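PDB 4E4U: mandalate racemase/muconate lactonizing enzyme from Unidentified, which is of unproven specificity but, as a member of the mandelate racemase/muconate lactonizing enzyme family of the enolase superfamily, probably abstracts a proton alpha to a carboxylate. Local coordinates for residues 126-131 against 330-335; 337-342 against 349-354; 186-191 against 224-229. One frame throughout, in Å; residues are numbered along the deposited sequence.

Interaction 1: residues 126-131 against 330-335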
loop_
_atom_site.group_PDB
_atom_site.type_symbol
_atom_site.label_atom_id
_atom_site.label_comp_id
_atom_site.label_asym_id
_atom_site.label_seq_id
_atom_site.Cartn_x
_atom_site.Cartn_y
_atom_site.Cartn_z
ATOM N N ARG A 126 -37.953 -0.371 9.145
ATOM C CA ARG A 126 -38.046 -1.334 8.060
ATOM C C ARG A 126 -37.561 -2.694 8.557
ATOM O O ARG A 126 -36.541 -2.789 9.244
ATOM C CB ARG A 126 -37.195 -0.872 6.873
ATOM C CG ARG A 126 -37.350 -1.733 5.629
ATOM C CD ARG A 126 -36.330 -1.354 4.572
ATOM N NE ARG A 126 -36.460 -2.197 3.389
ATOM C CZ ARG A 126 -35.580 -2.240 2.395
ATOM N NH1 ARG A 126 -34.488 -1.479 2.433
ATOM N NH2 ARG A 126 -35.788 -3.049 1.361
ATOM N N SER A 127 -38.292 -3.748 8.214
ATOM C CA SER A 127 -37.919 -5.080 8.671
ATOM C C SER A 127 -37.915 -6.105 7.543
ATOM O O SER A 127 -38.428 -5.853 6.453
ATOM C CB SER A 127 -38.836 -5.541 9.801
ATOM O OG SER A 127 -40.109 -5.882 9.301
ATOM N N TYR A 128 -37.319 -7.259 7.810
ATOM C CA TYR A 128 -37.370 -8.367 6.874
ATOM C C TYR A 128 -37.552 -9.647 7.651
ATOM O O TYR A 128 -37.363 -9.667 8.868
ATOM C CB TYR A 128 -36.098 -8.450 6.045
ATOM C CG TYR A 128 -34.862 -8.963 6.751
ATOM C CD1 TYR A 128 -34.568 -10.324 6.783
ATOM C CD2 TYR A 128 -33.943 -8.085 7.306
ATOM C CE1 TYR A 128 -33.396 -10.799 7.379
ATOM C CE2 TYR A 128 -32.776 -8.548 7.909
ATOM C CZ TYR A 128 -32.504 -9.903 7.941
ATOM O OH TYR A 128 -31.346 -10.371 8.522
ATOM N N THR A 129 -37.905 -10.718 6.951
ATOM C CA THR A 129 -37.902 -12.032 7.572
ATOM C C THR A 129 -37.277 -13.074 6.652
ATOM O O THR A 129 -37.282 -12.925 5.426
ATOM C CB THR A 129 -39.327 -12.480 7.985
ATOM O OG1 THR A 129 -39.257 -13.742 8.665
ATOM C CG2 THR A 129 -40.241 -12.599 6.766
ATOM N N TYR A 130 -36.712 -14.117 7.253
ATOM C CA TYR A 130 -36.436 -15.343 6.523
ATOM C C TYR A 130 -37.745 -15.889 5.976
ATOM O O TYR A 130 -38.814 -15.707 6.574
ATOM C CB TYR A 130 -35.851 -16.402 7.455
ATOM C CG TYR A 130 -34.366 -16.638 7.331
ATOM C CD1 TYR A 130 -33.808 -17.110 6.152
ATOM C CD2 TYR A 130 -33.524 -16.408 8.407
ATOM C CE1 TYR A 130 -32.449 -17.338 6.043
ATOM C CE2 TYR A 130 -32.165 -16.633 8.311
ATOM C CZ TYR A 130 -31.631 -17.095 7.123
ATOM O OH TYR A 130 -30.276 -17.315 7.024
ATOM N N LEU A 131 -37.654 -16.579 4.848
ATOM C CA LEU A 131 -38.786 -17.321 4.323
ATOM C C LEU A 131 -38.916 -18.633 5.090
ATOM O O LEU A 131 -37.929 -19.363 5.269
ATOM C CB LEU A 131 -38.590 -17.595 2.832
ATOM C CG LEU A 131 -38.442 -16.345 1.962
ATOM C CD1 LEU A 131 -38.187 -16.716 0.500
ATOM C CD2 LEU A 131 -39.676 -15.461 2.088
ATOM N N PHE A 330 -29.128 3.304 9.838
ATOM C CA PHE A 330 -29.890 2.069 9.950
ATOM C C PHE A 330 -30.460 1.669 8.596
ATOM O O PHE A 330 -31.091 2.482 7.920
ATOM C CB PHE A 330 -31.027 2.275 10.951
ATOM C CG PHE A 330 -32.060 1.181 10.940
ATOM C CD1 PHE A 330 -31.791 -0.063 11.505
ATOM C CD2 PHE A 330 -33.311 1.399 10.385
ATOM C CE1 PHE A 330 -32.755 -1.071 11.504
ATOM C CE2 PHE A 330 -34.274 0.400 10.386
ATOM C CZ PHE A 330 -33.996 -0.831 10.942
ATOM N N LEU A 331 -30.263 0.410 8.212
ATOM C CA LEU A 331 -30.820 -0.123 6.962
ATOM C C LEU A 331 -32.127 -0.878 7.177
ATOM O O LEU A 331 -33.155 -0.535 6.594
ATOM C CB LEU A 331 -29.809 -1.049 6.281
ATOM C CG LEU A 331 -30.258 -1.826 5.037
ATOM C CD1 LEU A 331 -30.739 -0.881 3.936
ATOM C CD2 LEU A 331 -29.139 -2.721 4.515
ATOM N N ILE A 332 -32.091 -1.912 8.012
ATOM C CA ILE A 332 -33.239 -2.803 8.165
ATOM C C ILE A 332 -33.018 -3.673 9.397
ATOM O O ILE A 332 -31.874 -3.911 9.795
ATOM C CB ILE A 332 -33.403 -3.676 6.887
ATOM C CG1 ILE A 332 -34.804 -4.283 6.772
ATOM C CG2 ILE A 332 -32.287 -4.723 6.786
ATOM C CD1 ILE A 332 -35.060 -4.855 5.383
ATOM N N GLN A 333 -34.106 -4.150 9.996
ATOM C CA GLN A 333 -34.035 -4.975 11.199
ATOM C C GLN A 333 -34.580 -6.360 10.921
ATOM O O GLN A 333 -35.701 -6.508 10.441
ATOM C CB GLN A 333 -34.824 -4.329 12.343
ATOM C CG GLN A 333 -35.021 -5.230 13.562
ATOM C CD GLN A 333 -33.732 -5.538 14.303
ATOM O OE1 GLN A 333 -32.994 -4.631 14.691
ATOM N NE2 GLN A 333 -33.457 -6.822 14.508
ATOM N N GLU A 334 -33.788 -7.377 11.232
ATOM C CA GLU A 334 -34.248 -8.741 11.075
ATOM C C GLU A 334 -35.407 -9.006 12.015
ATOM O O GLU A 334 -35.341 -8.706 13.215
ATOM C CB GLU A 334 -33.125 -9.742 11.352
ATOM C CG GLU A 334 -33.536 -11.189 11.074
ATOM C CD GLU A 334 -32.352 -12.121 10.885
ATOM O OE1 GLU A 334 -31.248 -11.785 11.363
ATOM O OE2 GLU A 334 -32.529 -13.183 10.246
ATOM N N SER A 335 -36.476 -9.564 11.461
ATOM C CA SER A 335 -37.625 -9.977 12.246
ATOM C C SER A 335 -37.861 -11.456 12.068
ATOM O O SER A 335 -37.581 -12.015 11.010
ATOM C CB SER A 335 -38.860 -9.190 11.830
ATOM O OG SER A 335 -38.644 -7.820 12.069
HETATM O O HOH W 1 -33.692 0.904 4.172
HETATM O O HOH W 2 -36.148 -14.226 10.144
#
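Ser127 and Gln333 pair in parallel, their CA atoms 4.6 Å apart, where strand 126-130 meets strand 333-335 in the buried barrel sheet. Gln333 N donates to Arg126 O (2.9 Å), Tyr128 N to Gln333 O, and Ser335 N to Tyr128 O (2.7 Å). The strand axes splay by 43°. In this modified TIM barrel of the enolase superfamily, where the last strand comes round to the first, this pairing closes the barrel; on its other edge strand 126-130 pairs in parallel with strand 162-165.

Tyr128 and Glu334 share one face of the sheet. The Tyr128 ring lies over the Glu334 backbone, with Glu334 CA 3.8 Å from the ring centroid as a CH-pi contact offset toward the rim. Glu334, extended beyond CG, follows the ring to its hydroxyl, and carboxylate and ring planes differ by 27°. Lys164 NZ hydrogen-bonds with Tyr128 OH, while Leu310 N holds Glu334 OE1. Ile332 CG2 touches Tyr128 CD2 at 3.8 Å, the two side chains crossing at about a right angle.

At the other end, Ile332 CD1 lies over one face of the Arg126 guanidinium, nearest Arg126 NE at 3.6 Å. The arginine chain runs out straight, with CG anti to the backbone N (chi1 -173°); Arg126 NE hydrogen-bonds Thr161 OG1, and NH2 forms a salt bridge with Asp203. A water accepts from Arg126 NH1 and donates to Leu331 O. A second water links Tyr130 N to Ser335 O.

Interaction 2: residues 337-342 against 349-354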
loop_
_atom_site.group_PDB
_atom_site.type_symbol
_atom_site.label_atom_id
_atom_site.label_comp_id
_atom_site.label_asym_id
_atom_site.label_seq_id
_atom_site.Cartn_x
_atom_site.Cartn_y
_atom_site.Cartn_z
ATOM N N MET A 337 -40.474 -13.712 11.396
ATOM C CA MET A 337 -41.821 -13.537 10.860
ATOM C C MET A 337 -42.371 -12.191 11.329
ATOM O O MET A 337 -41.689 -11.180 11.156
ATOM C CB MET A 337 -42.710 -14.738 11.186
ATOM C CG MET A 337 -42.157 -15.994 10.523
ATOM S SD MET A 337 -43.168 -17.457 10.635
ATOM C CE MET A 337 -43.049 -17.748 12.371
ATOM N N THR A 338 -43.558 -12.158 11.930
ATOM C CA THR A 338 -44.108 -10.881 12.392
ATOM C C THR A 338 -44.186 -10.777 13.918
ATOM O O THR A 338 -45.028 -10.056 14.455
ATOM C CB THR A 338 -45.487 -10.587 11.769
ATOM O OG1 THR A 338 -46.418 -11.602 12.155
ATOM C CG2 THR A 338 -45.382 -10.561 10.252
ATOM N N TRP A 339 -43.298 -11.499 14.595
ATOM C CA TRP A 339 -43.151 -11.461 16.055
ATOM C C TRP A 339 -44.348 -12.017 16.814
ATOM O O TRP A 339 -44.579 -11.652 17.972
ATOM C CB TRP A 339 -42.824 -10.049 16.561
ATOM C CG TRP A 339 -41.551 -9.471 16.016
ATOM C CD1 TRP A 339 -41.431 -8.373 15.213
ATOM C CD2 TRP A 339 -40.219 -9.946 16.243
ATOM N NE1 TRP A 339 -40.109 -8.134 14.930
ATOM C CE2 TRP A 339 -39.340 -9.089 15.555
ATOM C CE3 TRP A 339 -39.682 -11.018 16.965
ATOM C CZ2 TRP A 339 -37.955 -9.268 15.556
ATOM C CZ3 TRP A 339 -38.306 -11.198 16.966
ATOM C CH2 TRP A 339 -37.458 -10.329 16.263
ATOM N N GLY A 340 -45.113 -12.894 16.167
ATOM C CA GLY A 340 -46.210 -13.576 16.833
ATOM C C GLY A 340 -45.714 -14.852 17.486
ATOM O O GLY A 340 -44.537 -14.965 17.844
ATOM N N GLY A 341 -46.611 -15.817 17.648
ATOM C CA GLY A 341 -46.236 -17.109 18.193
ATOM C C GLY A 341 -45.589 -17.014 19.560
ATOM O O GLY A 341 -46.000 -16.210 20.398
ATOM N N PHE A 342 -44.556 -17.819 19.780
ATOM C CA PHE A 342 -43.924 -17.878 21.086
ATOM C C PHE A 342 -43.210 -16.569 21.444
ATOM O O PHE A 342 -43.094 -16.233 22.619
ATOM C CB PHE A 342 -42.983 -19.085 21.176
ATOM C CG PHE A 342 -42.525 -19.398 22.573
ATOM C CD1 PHE A 342 -43.431 -19.795 23.549
ATOM C CD2 PHE A 342 -41.181 -19.310 22.907
ATOM C CE1 PHE A 342 -43.005 -20.083 24.832
ATOM C CE2 PHE A 342 -40.749 -19.600 24.190
ATOM C CZ PHE A 342 -41.663 -19.988 25.152
ATOM N N THR A 349 -46.103 -7.609 26.831
ATOM C CA THR A 349 -46.539 -6.768 25.723
ATOM C C THR A 349 -45.689 -7.107 24.506
ATOM O O THR A 349 -44.509 -6.791 24.467
ATOM C CB THR A 349 -46.355 -5.273 26.049
ATOM O OG1 THR A 349 -47.168 -4.919 27.175
ATOM C CG2 THR A 349 -46.744 -4.405 24.857
ATOM N N PRO A 350 -46.283 -7.770 23.507
ATOM C CA PRO A 350 -45.500 -8.172 22.329
ATOM C C PRO A 350 -44.944 -7.020 21.496
ATOM O O PRO A 350 -45.451 -5.897 21.522
ATOM C CB PRO A 350 -46.503 -8.980 21.496
ATOM C CG PRO A 350 -47.843 -8.634 22.036
ATOM C CD PRO A 350 -47.625 -8.365 23.497
ATOM N N ILE A 351 -43.883 -7.319 20.758
ATOM C CA ILE A 351 -43.323 -6.380 19.796
ATOM C C ILE A 351 -44.362 -6.115 18.718
ATOM O O ILE A 351 -45.017 -7.043 18.233
ATOM C CB ILE A 351 -42.055 -6.960 19.174
ATOM C CG1 ILE A 351 -41.000 -7.149 20.265
ATOM C CG2 ILE A 351 -41.534 -6.058 18.060
ATOM C CD1 ILE A 351 -39.827 -7.975 19.838
ATOM N N ARG A 352 -44.518 -4.846 18.359
ATOM C CA ARG A 352 -45.525 -4.430 17.393
ATOM C C ARG A 352 -44.970 -4.366 15.969
ATOM O O ARG A 352 -43.937 -3.736 15.713
ATOM C CB ARG A 352 -46.083 -3.068 17.794
ATOM C CG ARG A 352 -47.238 -2.591 16.943
ATOM C CD ARG A 352 -47.749 -1.254 17.441
ATOM N NE ARG A 352 -48.833 -0.752 16.608
ATOM C CZ ARG A 352 -50.092 -0.626 17.015
ATOM N NH1 ARG A 352 -50.434 -0.957 18.251
ATOM N NH2 ARG A 352 -51.007 -0.165 16.178
ATOM N N TRP A 353 -45.673 -5.017 15.047
ATOM C CA TRP A 353 -45.267 -5.103 13.650
ATOM C C TRP A 353 -46.474 -4.754 12.792
ATOM O O TRP A 353 -47.563 -5.295 12.996
ATOM C CB TRP A 353 -44.797 -6.527 13.332
ATOM C CG TRP A 353 -44.166 -6.705 11.975
ATOM C CD1 TRP A 353 -42.831 -6.703 11.687
ATOM C CD2 TRP A 353 -44.840 -6.924 10.724
ATOM N NE1 TRP A 353 -42.638 -6.902 10.343
ATOM C CE2 TRP A 353 -43.853 -7.042 9.732
ATOM C CE3 TRP A 353 -46.187 -7.029 10.358
ATOM C CZ2 TRP A 353 -44.166 -7.257 8.391
ATOM C CZ3 TRP A 353 -46.493 -7.246 9.023
ATOM C CH2 TRP A 353 -45.489 -7.362 8.058
ATOM N N GLU A 354 -46.287 -3.842 11.842
ATOM C CA GLU A 354 -47.366 -3.428 10.948
ATOM C C GLU A 354 -46.852 -3.126 9.556
ATOM O O GLU A 354 -45.939 -2.313 9.399
ATOM C CB GLU A 354 -48.035 -2.155 11.463
ATOM C CG GLU A 354 -48.749 -2.276 12.770
ATOM C CD GLU A 354 -49.485 -1.005 13.138
ATOM O OE1 GLU A 354 -50.167 -1.011 14.175
ATOM O OE2 GLU A 354 -49.376 -0.004 12.398
HETATM O O HOH W 3 -43.291 -10.283 20.396
HETATM O O HOH W 4 -46.434 -9.307 17.993
#
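Thr338 and Trp353 make the first of two CH-pi contacts that carry this surface junction. The methyl Thr338 CG2 sits over the six-membered ring of Trp353, 3.5 Å from its centroid and only 8° off the ring normal. Of the two branches at Thr338 CB it is CG2, anti to the carbonyl carbon and beside the backbone N, that is laid on the indole. The second contact repeats the theme with the roles exchanged between the segments: Ile351 CG2 lies over the five-membered ring of Trp339, 4.0 Å from its centroid, and Ile351 CD1 lies over a face of the same indole, 4.1 Å from Trp339 CD2.

Apolar contact between the two indoles joins these pairs. Trp339 CD1 comes within 4.1 Å of Trp353 CD1, the side chains crossing at about a right angle. Ile358 of strand 357-359, the partner of strand 352-354 in a beta hairpin, touches Trp339, Ile351 and Trp353. Helix 314-325 of the barrel domain packs on Trp339 and Ile351, and Leu158 of helix 145-158 on Thr338 and Trp353.

Polar links across the segments run through water. Two waters donate to Trp339 O: one accepts from Ile351 N at 3.0 Å, and the other also donates to Ile351 O at 2.7 Å. Trp353 NE1 probably hydrogen-bonds to Ser127 OG in the conformer described here. Met337 O is buried without a polar partner.

With Trp339 O gripped by two water donors but no direct hydrogen bond between the segments, the contact depends on methyl-on-indole packing and bridging water, so its cohesion probably comes mainly from dispersion at the indole faces.

Interaction 3: residues 186-191 against 224-229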
loop_
_atom_site.group_PDB
_atom_site.type_symbol
_atom_site.label_atom_id
_atom_site.label_comp_id
_atom_site.label_asym_id
_atom_site.label_seq_id
_atom_site.Cartn_x
_atom_site.Cartn_y
_atom_site.Cartn_z
ATOM N N ARG A 186 -28.871 -24.068 -8.113
ATOM C CA ARG A 186 -30.020 -23.949 -7.224
ATOM C C ARG A 186 -30.085 -22.554 -6.607
ATOM O O ARG A 186 -31.163 -21.976 -6.482
ATOM C CB ARG A 186 -29.968 -25.017 -6.130
ATOM C CG ARG A 186 -31.132 -24.958 -5.163
ATOM C CD ARG A 186 -31.061 -26.097 -4.170
ATOM N NE ARG A 186 -29.961 -25.910 -3.227
ATOM C CZ ARG A 186 -29.273 -26.898 -2.661
ATOM N NH1 ARG A 186 -29.529 -28.166 -2.963
ATOM N NH2 ARG A 186 -28.310 -26.621 -1.800
ATOM N N CYS A 187 -28.932 -22.009 -6.234
ATOM C CA CYS A 187 -28.886 -20.666 -5.656
ATOM C C CYS A 187 -29.437 -19.643 -6.641
ATOM O O CYS A 187 -30.238 -18.774 -6.280
ATOM C CB CYS A 187 -27.453 -20.281 -5.277
ATOM S SG CYS A 187 -26.778 -21.189 -3.880
ATOM N N GLU A 188 -29.016 -19.772 -7.894
ATOM C CA GLU A 188 -29.467 -18.891 -8.957
ATOM C C GLU A 188 -30.972 -19.049 -9.186
ATOM O O GLU A 188 -31.690 -18.058 -9.365
ATOM C CB GLU A 188 -28.701 -19.217 -10.238
ATOM C CG GLU A 188 -28.376 -18.021 -11.080
ATOM C CD GLU A 188 -27.627 -18.381 -12.345
ATOM O OE1 GLU A 188 -26.703 -19.238 -12.307
ATOM O OE2 GLU A 188 -27.962 -17.785 -13.381
ATOM N N LEU A 189 -31.447 -20.295 -9.185
ATOM C CA LEU A 189 -32.862 -20.585 -9.418
ATOM C C LEU A 189 -33.759 -20.025 -8.315
ATOM O O LEU A 189 -34.844 -19.513 -8.598
ATOM C CB LEU A 189 -33.088 -22.089 -9.576
ATOM C CG LEU A 189 -34.517 -22.486 -9.942
ATOM C CD1 LEU A 189 -34.939 -21.828 -11.251
ATOM C CD2 LEU A 189 -34.644 -23.993 -10.040
ATOM N N PHE A 190 -33.317 -20.119 -7.062
ATOM C CA PHE A 190 -34.061 -19.506 -5.965
ATOM C C PHE A 190 -34.203 -18.007 -6.194
ATOM O O PHE A 190 -35.296 -17.449 -6.055
ATOM C CB PHE A 190 -33.377 -19.758 -4.622
ATOM C CG PHE A 190 -33.926 -20.933 -3.868
ATOM C CD1 PHE A 190 -33.651 -22.235 -4.281
ATOM C CD2 PHE A 190 -34.697 -20.742 -2.732
ATOM C CE1 PHE A 190 -34.145 -23.325 -3.573
ATOM C CE2 PHE A 190 -35.202 -21.822 -2.025
ATOM C CZ PHE A 190 -34.928 -23.117 -2.445
ATOM N N CYS A 191 -33.106 -17.348 -6.552
ATOM C CA CYS A 191 -33.173 -15.912 -6.799
ATOM C C CYS A 191 -34.109 -15.595 -7.958
ATOM O O CYS A 191 -34.898 -14.653 -7.886
ATOM C CB CYS A 191 -31.783 -15.319 -7.042
ATOM S SG CYS A 191 -30.778 -15.261 -5.557
ATOM N N LEU A 224 -25.333 -14.360 -9.138
ATOM C CA LEU A 224 -26.434 -13.704 -8.446
ATOM C C LEU A 224 -26.620 -12.252 -8.857
ATOM O O LEU A 224 -27.687 -11.675 -8.626
ATOM C CB LEU A 224 -26.245 -13.787 -6.930
ATOM C CG LEU A 224 -26.172 -15.200 -6.349
ATOM C CD1 LEU A 224 -26.144 -15.121 -4.832
ATOM C CD2 LEU A 224 -27.332 -16.073 -6.836
ATOM N N GLU A 225 -25.593 -11.655 -9.457
ATOM C CA GLU A 225 -25.643 -10.225 -9.766
ATOM C C GLU A 225 -26.841 -9.828 -10.629
ATOM O O GLU A 225 -27.425 -8.766 -10.430
ATOM C CB GLU A 225 -24.329 -9.746 -10.395
ATOM C CG GLU A 225 -23.216 -9.589 -9.362
ATOM C CD GLU A 225 -21.847 -9.280 -9.951
ATOM O OE1 GLU A 225 -21.704 -9.227 -11.187
ATOM O OE2 GLU A 225 -20.891 -9.100 -9.169
ATOM N N LYS A 226 -27.230 -10.690 -11.565
ATOM C CA LYS A 226 -28.341 -10.356 -12.454
ATOM C C LYS A 226 -29.676 -10.202 -11.721
ATOM O O LYS A 226 -30.616 -9.639 -12.274
ATOM C CB LYS A 226 -28.474 -11.392 -13.581
ATOM C CG LYS A 226 -28.914 -12.781 -13.118
ATOM C CD LYS A 226 -29.060 -13.765 -14.290
ATOM C CE LYS A 226 -27.717 -14.312 -14.777
ATOM N NZ LYS A 226 -27.013 -15.164 -13.756
ATOM N N TYR A 227 -29.755 -10.682 -10.481
ATOM C CA TYR A 227 -30.982 -10.534 -9.702
ATOM C C TYR A 227 -30.924 -9.400 -8.682
ATOM O O TYR A 227 -31.858 -9.210 -7.911
ATOM C CB TYR A 227 -31.374 -11.861 -9.049
ATOM C CG TYR A 227 -31.585 -12.912 -10.102
ATOM C CD1 TYR A 227 -32.624 -12.791 -11.018
ATOM C CD2 TYR A 227 -30.726 -13.996 -10.220
ATOM C CE1 TYR A 227 -32.814 -13.726 -12.016
ATOM C CE2 TYR A 227 -30.919 -14.952 -11.210
ATOM C CZ TYR A 227 -31.964 -14.801 -12.104
ATOM O OH TYR A 227 -32.154 -15.723 -13.098
ATOM N N ASP A 228 -29.821 -8.649 -8.700
ATOM C CA ASP A 228 -29.625 -7.463 -7.852
ATOM C C ASP A 228 -30.038 -7.631 -6.380
ATOM O O ASP A 228 -30.842 -6.845 -5.871
ATOM C CB ASP A 228 -30.335 -6.245 -8.473
ATOM C CG ASP A 228 -29.948 -4.922 -7.809
ATOM O OD1 ASP A 228 -28.785 -4.757 -7.380
ATOM O OD2 ASP A 228 -30.811 -4.024 -7.739
ATOM N N PRO A 229 -29.475 -8.638 -5.682
ATOM C CA PRO A 229 -29.796 -8.760 -4.256
ATOM C C PRO A 229 -29.280 -7.559 -3.469
ATOM O O PRO A 229 -28.230 -6.975 -3.804
ATOM C CB PRO A 229 -29.045 -10.024 -3.810
ATOM C CG PRO A 229 -28.461 -10.629 -5.029
ATOM C CD PRO A 229 -28.461 -9.612 -6.119
HETATM O O HOH W 5 -30.717 -17.668 -13.865
#
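Residues 186-191 form a continuous helical run, and residues 224-229 turn away from the end of helix 214-224, bringing Glu188 CA within 6.0 Å of Leu224 CA. Both belong to the TIM-barrel domain of the enolase superfamily: helix 181-198 and the turn leading into strand 231-233 pack together outside the barrel strands.

On the inner side, Leu224 CD2 meets Cys191 SG at 3.8 Å; Phe206 of strand 203-206 touches both residues. Tyr227 lies against the helix, with Cys191 C over the centre of one ring face and Cys191 CB 3.6 Å from Tyr227 CD2. The opposite ring face carries Lys226 CG, toward the rim, so the tyrosine is sandwiched between helix backbone and lysine chain. Glu188 CG lies at the ring edge.

Farther out, Lys226 NZ makes a salt bridge to Glu188 OE2 at 2.8 Å, approaching from above the carboxylate plane, 60° out of it. The lysine chain bends at chi3 (78°) and chi4 (65°), which place CE and NZ, and its ammonium also bonds Arg223 O. Arg223 takes the other carboxylate oxygen, Glu188 OE1, in a second salt bridge, so both oxygens face positive partners, which probably favours the ionised acid. A water donates to Glu188 OE2 and lies 2.5 Å from Tyr227 OH, in the plane of the tyrosine ring.

From the N terminus, the chain enters strand 126-130, the first partner of interaction 1, and returns to it at 330-335 after about 200 residues. Within that long loop lies interaction 3, a shorter closure joining helix 181-198 to the turn after helix 214-224. Interaction 2 follows in series, a local closure through helix 341-345 that brings 337-342 onto strand 352-354. Interactions 1 and 2 touch: Thr129 OG1 lies 3.0 Å from Met337 N, and Glu334 O packs on Trp339 CZ2, linking barrel closure to the hairpin beyond it. Interaction 3 stands apart on the outer helices, its centre about 19 Å from that of interaction 1; both touch the second subunit.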